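Local coordinates for subtilisin-like serine protease (Fervidobacterium pennivorans, PDB 1R6V), which degrades keratin into peptides as a subtilisin-like serine endopeptidase, allowing the bacterium to grow on native feathers, at the calcium ion site. Coordinates in Å, arbitrary orientation; residue numbers count along the deposited sequence, not the author numbering.

The calcium ion site. Residues 129, 171, 173, 210-218, 369, 374. With CA (calcium ion), chain B.
The loop that follows helix 200-209 turns at Gly214 and Gly216, both with positive phi, and the carbonyl oxygens of Lys211, Lys215 and Ile217 point at the calcium ion. This is a calcium site of the peptidase S8 (subtilase) catalytic domain. The centre of the site lies about 16 Å from Ala200, which replaces the catalytic histidine of the charge relay in this structure. As in other subtilases, the ion probably stabilises the fold, here by tying Glu129 and Asp171 to the 211-217 loop. Lys211 O, Lys215 O and Ile217 O each lie 2.3 Å from CA. Carboxylates of Glu129, Asp171 and Asp213 each give one oxygen, and the protein oxygens are arranged near octahedrally. Glu129 bends at chi2 (-65°) to bring OE1 to the ion. OE1 also accepts Asp213 N through its syn lone pair, nearly straight (164° at H), while Gly214 N meets OE2 from above the carboxylate plane. Asp171 binds by OD1, 2.3 Å from CA. Its OD2 takes Ile217 N on the syn lone pair. Tyr374 OH reaches the same OD2 at 2.6 Å, with OD2 in the plane of the ring at its edge but the hydroxyl above the carboxylate plane. The two donors should fix the carboxylate's rotation. Asp213 holds CG in the crowded position between backbone N and carbonyl carbon. Its OD1 is 2.5 Å from CA and accepts Lys215 N from above its plane. Lys211 runs extended to a salt bridge, NZ to Glu173 OE2 at 2.9 Å. Lys215 NZ hydrogen-bonds Thr369 OG1 at 2.7 Å.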
# COMPACT_ATOMS: atom_id res chain seq x y z
N GLU A 129 -28.93 -24.69 12.90
CA GLU A 129 -29.17 -24.77 11.45
C GLU A 129 -29.03 -26.20 10.97
O GLU A 129 -28.23 -26.96 11.50
CB GLU A 129 -28.16 -23.91 10.71
CG GLU A 129 -27.92 -22.56 11.36
CD GLU A 129 -29.15 -21.69 11.33
OE1 GLU A 129 -29.34 -21.00 10.31
OE2 GLU A 129 -29.92 -21.71 12.32
N ASP A 171 -30.27 -17.59 2.53
CA ASP A 171 -29.52 -17.54 3.79
C ASP A 171 -28.94 -16.14 4.07
O ASP A 171 -28.30 -15.93 5.10
CB ASP A 171 -28.36 -18.55 3.75
CG ASP A 171 -28.34 -19.49 4.95
OD1 ASP A 171 -28.99 -19.20 5.97
OD2 ASP A 171 -27.64 -20.52 4.87
N GLU A 173 -31.02 -13.35 3.47
CA GLU A 173 -32.18 -12.46 3.55
C GLU A 173 -32.09 -11.57 4.78
O GLU A 173 -31.82 -12.05 5.88
CB GLU A 173 -33.48 -13.28 3.58
CG GLU A 173 -34.75 -12.42 3.41
CD GLU A 173 -35.19 -11.74 4.70
OE1 GLU A 173 -35.88 -10.70 4.62
OE2 GLU A 173 -34.86 -12.26 5.80
N ALA A 210 -24.24 -15.37 7.60
CA ALA A 210 -25.40 -16.08 7.08
C ALA A 210 -26.44 -16.06 8.20
O ALA A 210 -26.12 -16.19 9.39
CB ALA A 210 -25.03 -17.52 6.70
N LYS A 211 -27.70 -15.88 7.83
CA LYS A 211 -28.80 -15.77 8.78
C LYS A 211 -29.05 -16.98 9.70
O LYS A 211 -29.03 -18.12 9.25
CB LYS A 211 -30.07 -15.46 7.99
CG LYS A 211 -31.30 -15.07 8.80
CD LYS A 211 -32.50 -14.97 7.86
CE LYS A 211 -33.76 -14.54 8.58
NZ LYS A 211 -34.95 -14.52 7.68
N LYS A 212 -29.27 -16.73 10.98
CA LYS A 212 -29.56 -17.82 11.90
C LYS A 212 -31.08 -18.00 11.77
O LYS A 212 -31.86 -17.23 12.32
CB LYS A 212 -29.19 -17.44 13.33
CG LYS A 212 -29.23 -18.60 14.30
CD LYS A 212 -28.68 -18.17 15.64
CE LYS A 212 -28.65 -19.32 16.62
NZ LYS A 212 -29.98 -19.96 16.81
N ASP A 213 -31.49 -19.02 11.01
CA ASP A 213 -32.91 -19.23 10.79
C ASP A 213 -33.29 -20.70 10.67
O ASP A 213 -34.35 -21.03 10.13
CB ASP A 213 -33.33 -18.50 9.50
CG ASP A 213 -32.61 -19.02 8.28
OD1 ASP A 213 -31.74 -19.89 8.43
OD2 ASP A 213 -32.91 -18.55 7.15
N GLY A 214 -32.42 -21.57 11.18
CA GLY A 214 -32.67 -23.01 11.13
C GLY A 214 -32.33 -23.69 9.82
O GLY A 214 -32.20 -24.92 9.77
N LYS A 215 -32.17 -22.90 8.76
CA LYS A 215 -31.87 -23.43 7.43
C LYS A 215 -30.44 -23.12 6.98
O LYS A 215 -29.83 -22.18 7.46
CB LYS A 215 -32.83 -22.83 6.41
CG LYS A 215 -34.31 -23.00 6.76
CD LYS A 215 -34.76 -24.43 6.52
CE LYS A 215 -36.27 -24.59 6.65
NZ LYS A 215 -36.70 -25.95 6.23
N GLY A 216 -29.93 -23.91 6.03
CA GLY A 216 -28.59 -23.68 5.51
C GLY A 216 -27.52 -23.57 6.59
O GLY A 216 -27.48 -24.40 7.50
N ILE A 217 -26.65 -22.57 6.48
CA ILE A 217 -25.59 -22.39 7.47
C ILE A 217 -25.87 -21.15 8.31
O ILE A 217 -26.95 -20.57 8.24
CB ILE A 217 -24.19 -22.25 6.79
CG1 ILE A 217 -24.12 -20.99 5.93
CG2 ILE A 217 -23.94 -23.45 5.87
CD1 ILE A 217 -22.71 -20.39 5.83
N VAL A 218 -24.91 -20.75 9.13
CA VAL A 218 -25.08 -19.54 9.93
C VAL A 218 -23.68 -18.93 10.00
O VAL A 218 -22.69 -19.65 9.98
CB VAL A 218 -25.66 -19.86 11.34
CG1 VAL A 218 -24.78 -20.86 12.06
CG2 VAL A 218 -25.80 -18.55 12.16
N THR A 369 -32.54 -27.05 2.76
CA THR A 369 -33.96 -27.13 2.43
C THR A 369 -34.57 -25.76 2.15
O THR A 369 -35.79 -25.60 2.20
CB THR A 369 -34.77 -27.83 3.55
OG1 THR A 369 -34.69 -27.06 4.75
CG2 THR A 369 -34.22 -29.22 3.82
N TYR A 374 -24.85 -23.80 -2.19
CA TYR A 374 -23.70 -23.75 -1.30
C TYR A 374 -22.53 -24.48 -1.91
O TYR A 374 -22.71 -25.28 -2.83
CB TYR A 374 -24.02 -24.45 0.02
CG TYR A 374 -25.16 -23.82 0.77
CD1 TYR A 374 -26.49 -24.06 0.42
CD2 TYR A 374 -24.90 -22.93 1.81
CE1 TYR A 374 -27.53 -23.42 1.07
CE2 TYR A 374 -25.92 -22.28 2.47
CZ TYR A 374 -27.24 -22.52 2.10
OH TYR A 374 -28.24 -21.84 2.73
CA CA B . -29.24 -20.09 8.12